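Local coordinates for protein type II 3-hydroxyacyl-CoA dehydrogenase (Thermus thermophilus, PDB 1UAY) that probably catalyses the NAD-dependent oxidation of 3-hydroxyacyl-CoA to 3-ketoacyl-CoA in fatty acid beta-oxidation, as a short-chain dehydrogenase with a Rossmann fold, at residues Leu6-Gly10 / Val71-Gly75; Val29-Leu34 / Leu41-Asp47. All blocks are in the same frame, centred on the assembly; numbering follows the deposited sequence.

Contact 1: Leu6-Gly10 / Val71-Gly75. With ADN (adenosine), chain C.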
loop_
_atom_site.group_PDB
_atom_site.type_symbol
_atom_site.label_atom_id
_atom_site.label_comp_id
_atom_site.label_asym_id
_atom_site.label_seq_id
_atom_site.Cartn_x
_atom_site.Cartn_y
_atom_site.Cartn_z
ATOM N N LEU A 6 9.595 23.734 -15.825
ATOM C CA LEU A 6 10.514 22.845 -16.520
ATOM C C LEU A 6 9.820 21.496 -16.646
ATOM O O LEU A 6 9.405 20.912 -15.646
ATOM C CB LEU A 6 11.814 22.673 -15.731
ATOM C CG LEU A 6 12.765 21.597 -16.272
ATOM C CD1 LEU A 6 13.249 21.981 -17.663
ATOM C CD2 LEU A 6 13.941 21.429 -15.326
ATOM N N VAL A 7 9.675 21.015 -17.874
ATOM C CA VAL A 7 9.035 19.727 -18.107
ATOM C C VAL A 7 9.998 18.821 -18.858
ATOM O O VAL A 7 10.373 19.116 -19.994
ATOM C CB VAL A 7 7.748 19.872 -18.953
ATOM C CG1 VAL A 7 7.118 18.505 -19.172
ATOM C CG2 VAL A 7 6.767 20.808 -18.263
ATOM N N THR A 8 10.414 17.729 -18.225
ATOM C CA THR A 8 11.308 16.799 -18.897
ATOM C C THR A 8 10.416 15.822 -19.656
ATOM O O THR A 8 9.320 15.491 -19.201
ATOM C CB THR A 8 12.237 16.036 -17.909
ATOM O OG1 THR A 8 11.484 15.071 -17.166
ATOM C CG2 THR A 8 12.906 17.013 -16.952
ATOM N N GLY A 9 10.880 15.384 -20.822
ATOM C CA GLY A 9 10.098 14.476 -21.645
ATOM C C GLY A 9 8.995 15.221 -22.381
ATOM O O GLY A 9 8.046 14.614 -22.885
ATOM N N GLY A 10 9.136 16.541 -22.460
ATOM C CA GLY A 10 8.130 17.373 -23.101
ATOM C C GLY A 10 7.993 17.320 -24.610
ATOM O O GLY A 10 7.146 18.018 -25.164
ATOM N N VAL A 71 8.126 19.258 -13.752
ATOM C CA VAL A 71 7.435 18.014 -14.054
ATOM C C VAL A 71 8.399 17.037 -14.712
ATOM O O VAL A 71 8.890 17.293 -15.817
ATOM C CB VAL A 71 6.252 18.253 -15.019
ATOM C CG1 VAL A 71 5.517 16.945 -15.276
ATOM C CG2 VAL A 71 5.308 19.299 -14.444
ATOM N N SER A 72 8.691 15.933 -14.027
ATOM C CA SER A 72 9.574 14.907 -14.579
ATOM C C SER A 72 8.714 13.878 -15.293
ATOM O O SER A 72 8.031 13.075 -14.653
ATOM C CB SER A 72 10.383 14.212 -13.478
ATOM O OG SER A 72 11.649 14.825 -13.302
ATOM N N ALA A 73 8.740 13.909 -16.617
ATOM C CA ALA A 73 7.947 12.973 -17.399
ATOM C C ALA A 73 8.797 12.236 -18.423
ATOM O O ALA A 73 8.269 11.552 -19.298
ATOM C CB ALA A 73 6.806 13.707 -18.090
ATOM N N ALA A 74 10.113 12.380 -18.320
ATOM C CA ALA A 74 11.020 11.702 -19.235
ATOM C C ALA A 74 11.191 10.278 -18.743
ATOM O O ALA A 74 11.321 10.036 -17.543
ATOM C CB ALA A 74 12.370 12.401 -19.261
ATOM N N GLY A 75 11.192 9.332 -19.670
ATOM C CA GLY A 75 11.359 7.951 -19.274
ATOM C C GLY A 75 11.449 7.008 -20.449
ATOM O O GLY A 75 11.233 7.395 -21.602
HETATM O "O5'" ADN C . 8.739 10.153 -21.675
HETATM C "C5'" ADN C . 8.876 10.154 -23.099
HETATM C "C4'" ADN C . 9.687 11.428 -23.435
HETATM O "O4'" ADN C . 10.917 11.040 -22.739
HETATM C "C3'" ADN C . 10.074 11.283 -24.918
HETATM O "O3'" ADN C . 9.686 12.544 -25.510
HETATM C "C2'" ADN C . 11.604 11.083 -24.986
HETATM O "O2'" ADN C . 12.289 11.726 -26.061
HETATM C "C1'" ADN C . 11.990 11.462 -23.549
HETATM N N9 ADN C . 13.260 10.927 -23.026
HETATM C C8 ADN C . 13.640 9.560 -22.960
HETATM N N7 ADN C . 14.811 9.342 -22.429
HETATM C C5 ADN C . 15.262 10.623 -22.101
HETATM C C6 ADN C . 16.479 11.133 -21.474
HETATM N N6 ADN C . 17.471 10.334 -21.074
HETATM N N1 ADN C . 16.602 12.515 -21.294
HETATM C C2 ADN C . 15.600 13.365 -21.698
HETATM N N3 ADN C . 14.414 12.996 -22.294
HETATM C C4 ADN C . 14.315 11.616 -22.466
HETATM O O HOH W 1 13.017 13.553 -15.499
HETATM O O HOH W 2 6.588 12.392 -21.698
#

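Contact 2: Val29-Leu34 / Leu41-Asp47. With ADN (adenosine), chain C.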
loop_
_atom_site.group_PDB
_atom_site.type_symbol
_atom_site.label_atom_id
_atom_site.label_comp_id
_atom_site.label_asym_id
_atom_site.label_seq_id
_atom_site.Cartn_x
_atom_site.Cartn_y
_atom_site.Cartn_z
ATOM N N VAL A 29 7.309 28.115 -20.169
ATOM C CA VAL A 29 7.732 26.720 -20.190
ATOM C C VAL A 29 8.986 26.333 -20.957
ATOM O O VAL A 29 9.155 26.678 -22.129
ATOM C CB VAL A 29 6.574 25.834 -20.706
ATOM C CG1 VAL A 29 6.968 24.368 -20.667
ATOM C CG2 VAL A 29 5.326 26.073 -19.868
ATOM N N VAL A 30 9.856 25.595 -20.273
ATOM C CA VAL A 30 11.080 25.079 -20.858
ATOM C C VAL A 30 10.962 23.562 -20.856
ATOM O O VAL A 30 10.611 22.957 -19.839
ATOM C CB VAL A 30 12.331 25.464 -20.043
ATOM C CG1 VAL A 30 13.551 24.722 -20.587
ATOM C CG2 VAL A 30 12.556 26.964 -20.120
ATOM N N VAL A 31 11.233 22.957 -22.004
ATOM C CA VAL A 31 11.189 21.512 -22.146
ATOM C C VAL A 31 12.605 20.958 -22.216
ATOM O O VAL A 31 13.456 21.514 -22.909
ATOM C CB VAL A 31 10.456 21.100 -23.450
ATOM C CG1 VAL A 31 10.702 19.623 -23.749
ATOM C CG2 VAL A 31 8.966 21.373 -23.324
ATOM N N LEU A 32 12.867 19.889 -21.469
ATOM C CA LEU A 32 14.158 19.210 -21.524
ATOM C C LEU A 32 13.813 17.839 -22.086
ATOM O O LEU A 32 13.033 17.091 -21.494
ATOM C CB LEU A 32 14.796 19.055 -20.140
ATOM C CG LEU A 32 16.062 18.181 -20.141
ATOM C CD1 LEU A 32 17.110 18.761 -21.090
ATOM C CD2 LEU A 32 16.617 18.075 -18.729
ATOM N N ASP A 33 14.383 17.515 -23.237
ATOM C CA ASP A 33 14.104 16.244 -23.891
ATOM C C ASP A 33 15.237 15.975 -24.873
ATOM O O ASP A 33 15.947 16.899 -25.276
ATOM C CB ASP A 33 12.765 16.353 -24.634
ATOM C CG ASP A 33 12.185 15.006 -25.025
ATOM O OD1 ASP A 33 12.814 14.287 -25.833
ATOM O OD2 ASP A 33 11.084 14.672 -24.533
ATOM N N LEU A 34 15.417 14.712 -25.243
ATOM C CA LEU A 34 16.463 14.350 -26.192
ATOM C C LEU A 34 16.135 14.928 -27.562
ATOM O O LEU A 34 17.021 15.124 -28.390
ATOM C CB LEU A 34 16.570 12.830 -26.308
ATOM C CG LEU A 34 17.045 12.067 -25.074
ATOM C CD1 LEU A 34 16.853 10.575 -25.305
ATOM C CD2 LEU A 34 18.504 12.389 -24.794
ATOM N N LEU A 41 7.055 26.388 -27.392
ATOM C CA LEU A 41 7.722 26.106 -26.128
ATOM C C LEU A 41 9.216 26.308 -26.329
ATOM O O LEU A 41 9.701 26.339 -27.462
ATOM C CB LEU A 41 7.475 24.651 -25.711
ATOM C CG LEU A 41 6.029 24.181 -25.524
ATOM C CD1 LEU A 41 5.989 22.660 -25.451
ATOM C CD2 LEU A 41 5.441 24.800 -24.264
ATOM N N ILE A 42 9.943 26.448 -25.228
ATOM C CA ILE A 42 11.386 26.611 -25.287
ATOM C C ILE A 42 11.968 25.211 -25.155
ATOM O O ILE A 42 11.758 24.537 -24.148
ATOM C CB ILE A 42 11.893 27.492 -24.135
ATOM C CG1 ILE A 42 11.305 28.898 -24.268
ATOM C CG2 ILE A 42 13.417 27.542 -24.145
ATOM C CD1 ILE A 42 11.505 29.765 -23.044
ATOM N N TYR A 43 12.689 24.768 -26.179
ATOM C CA TYR A 43 13.270 23.434 -26.175
ATOM C C TYR A 43 14.754 23.401 -25.873
ATOM O O TYR A 43 15.556 24.037 -26.559
ATOM C CB TYR A 43 13.041 22.754 -27.529
ATOM C CG TYR A 43 11.602 22.409 -27.824
ATOM C CD1 TYR A 43 11.014 21.256 -27.298
ATOM C CD2 TYR A 43 10.823 23.237 -28.630
ATOM C CE1 TYR A 43 9.685 20.937 -27.569
ATOM C CE2 TYR A 43 9.494 22.928 -28.908
ATOM C CZ TYR A 43 8.932 21.778 -28.375
ATOM O OH TYR A 43 7.621 21.477 -28.655
ATOM N N VAL A 44 15.110 22.661 -24.829
ATOM C CA VAL A 44 16.497 22.472 -24.458
ATOM C C VAL A 44 16.727 20.991 -24.719
ATOM O O VAL A 44 16.087 20.131 -24.105
ATOM C CB VAL A 44 16.752 22.788 -22.967
ATOM C CG1 VAL A 44 18.193 22.449 -22.605
ATOM C CG2 VAL A 44 16.492 24.259 -22.697
ATOM N N GLU A 45 17.611 20.690 -25.659
ATOM C CA GLU A 45 17.899 19.307 -25.992
ATOM C C GLU A 45 18.970 18.765 -25.067
ATOM O O GLU A 45 20.074 19.300 -24.989
ATOM C CB GLU A 45 18.328 19.205 -27.453
ATOM C CG GLU A 45 17.198 19.553 -28.404
ATOM C CD GLU A 45 17.576 19.380 -29.853
ATOM O OE1 GLU A 45 18.377 20.192 -30.363
ATOM O OE2 GLU A 45 17.074 18.423 -30.476
ATOM N N GLY A 46 18.629 17.698 -24.355
ATOM C CA GLY A 46 19.562 17.111 -23.420
ATOM C C GLY A 46 19.036 15.837 -22.793
ATOM O O GLY A 46 17.900 15.428 -23.041
ATOM N N ASP A 47 19.870 15.241 -21.950
ATOM C CA ASP A 47 19.584 13.977 -21.280
ATOM C C ASP A 47 19.414 14.182 -19.769
ATOM O O ASP A 47 20.300 14.733 -19.118
ATOM C CB ASP A 47 20.758 13.031 -21.561
ATOM C CG ASP A 47 20.451 11.588 -21.236
ATOM O OD1 ASP A 47 19.903 11.326 -20.151
ATOM O OD2 ASP A 47 20.776 10.710 -22.065
HETATM O "O5'" ADN C . 8.739 10.153 -21.675
HETATM C "C5'" ADN C . 8.876 10.154 -23.099
HETATM C "C4'" ADN C . 9.687 11.428 -23.435
HETATM O "O4'" ADN C . 10.917 11.040 -22.739
HETATM C "C3'" ADN C . 10.074 11.283 -24.918
HETATM O "O3'" ADN C . 9.686 12.544 -25.510
HETATM C "C2'" ADN C . 11.604 11.083 -24.986
HETATM O "O2'" ADN C . 12.289 11.726 -26.061
HETATM C "C1'" ADN C . 11.990 11.462 -23.549
HETATM N N9 ADN C . 13.260 10.927 -23.026
HETATM C C8 ADN C . 13.640 9.560 -22.960
HETATM N N7 ADN C . 14.811 9.342 -22.429
HETATM C C5 ADN C . 15.262 10.623 -22.101
HETATM C C6 ADN C . 16.479 11.133 -21.474
HETATM N N6 ADN C . 17.471 10.334 -21.074
HETATM N N1 ADN C . 16.602 12.515 -21.294
HETATM C C2 ADN C . 15.600 13.365 -21.698
HETATM N N3 ADN C . 14.414 12.996 -22.294
HETATM C C4 ADN C . 14.315 11.616 -22.466
#

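Contact 1: Leu6-Gly10 / Val71-Gly75
Two backbone hydrogen bonds lock these parallel strands: V71 N donates to L6 O at 2.8 Å, and T8 N donates to V71 O at 2.9 Å. Past this point the strands end, and the T8 side chain takes over. Its OG1 accepts from A73 N at 3.0 Å and from A74 N at 3.2 Å, while A73 N also bonds weakly to T8 O at 3.1 Å. A water joins T8 OG1 (2.7 Å) to S72 OG (2.9 Å), to which it donates.

Beyond T8 the loops pass close at G9 and A74, and the adenosine lies against both. ADN O5' donates to A73 O at 2.8 Å, and a second water lies within hydrogen-bonding distance of G9 O, A73 O and ADN O5'. G9 turns at positive phi within a type II turn from V7 to G10, and a CB would clash with A73 O and A74 N, so this close passage depends on glycine. V7 and V71 pack on one face, V7 CG2 lying 4.2 Å from V71 CB, beneath helices 13-25 and 210-222; T8 and S72 face helix 91-116.

G9 is the first glycine of the TGxxxGxG nucleotide-binding loop, and A73-A74-G75 stands where short-chain dehydrogenases commonly have NAG, with alanine for its asparagine. One threonine hydroxyl, accepting from two amide groups, thus fixes the second loop against the first where the nucleoside binds.

Contact 2: Val29-Leu34 / Leu41-Asp47
The 29-33 part of strand 28-33 and strand 42-45 run parallel, their axes approaching to 4.7 Å at 26°. Five backbone hydrogen bonds zigzag between them: I42 N to V29 O (3.2 Å), V31 N to I42 O (2.7 Å), V44 N to V31 O (2.8 Å), D33 N to V44 O (3.2 Å) and G46 N to D33 O (2.9 Å). The last carries the pairing past the end of strand 42-45. Such parallel pairing at the sheet edge belongs to the Rossmann fold of short-chain dehydrogenases; here the end of strand 28-33 meets the adenosine ribose.

V30, L32, I42 and V44 share one face, where V30 CG1 and V44 CG2 lie 3.6 Å apart and helix 51-64 packs over V30, I42 and V44. On the other face V31 CB sits 3.9 Å from Y43 CD1, and V31 CG2 is equally far from L41 CD1. D33, on this face, accepts hydrogen bonds from both ribose hydroxyls of ADN, O2' to OD1 at 2.6 Å and O3' to OD2 at 2.7 Å. An acidic residue here is consistent with preference for NAD over NADP. D47, held also by T49, reads the base, its OD1 accepting from ADN N6 at 2.8 Å.

From the N terminus, strand 4-8 runs into the turn at G9 and G10, helix 13-25 follows, and strand 28-33 returns alongside strand 4-8. A short connection leads to strand 42-45, where contact 2 closes a small loop at the sheet edge. The chain then passes through helix 51-64 to strand 67-72, and contact 1 closes the larger loop in which contact 2 is nested. Strand 4-8, part of contact 1, lies between strands 28-33 and 67-72 and joins the two contacts, V7 N and G9 N probably hydrogen-bonded to V30 O and L32 O. The strand order is 42-45, 28-33, 4-8, 67-72, and both contacts reach the same adenosine, illustrating how parallel strand ends assemble one site.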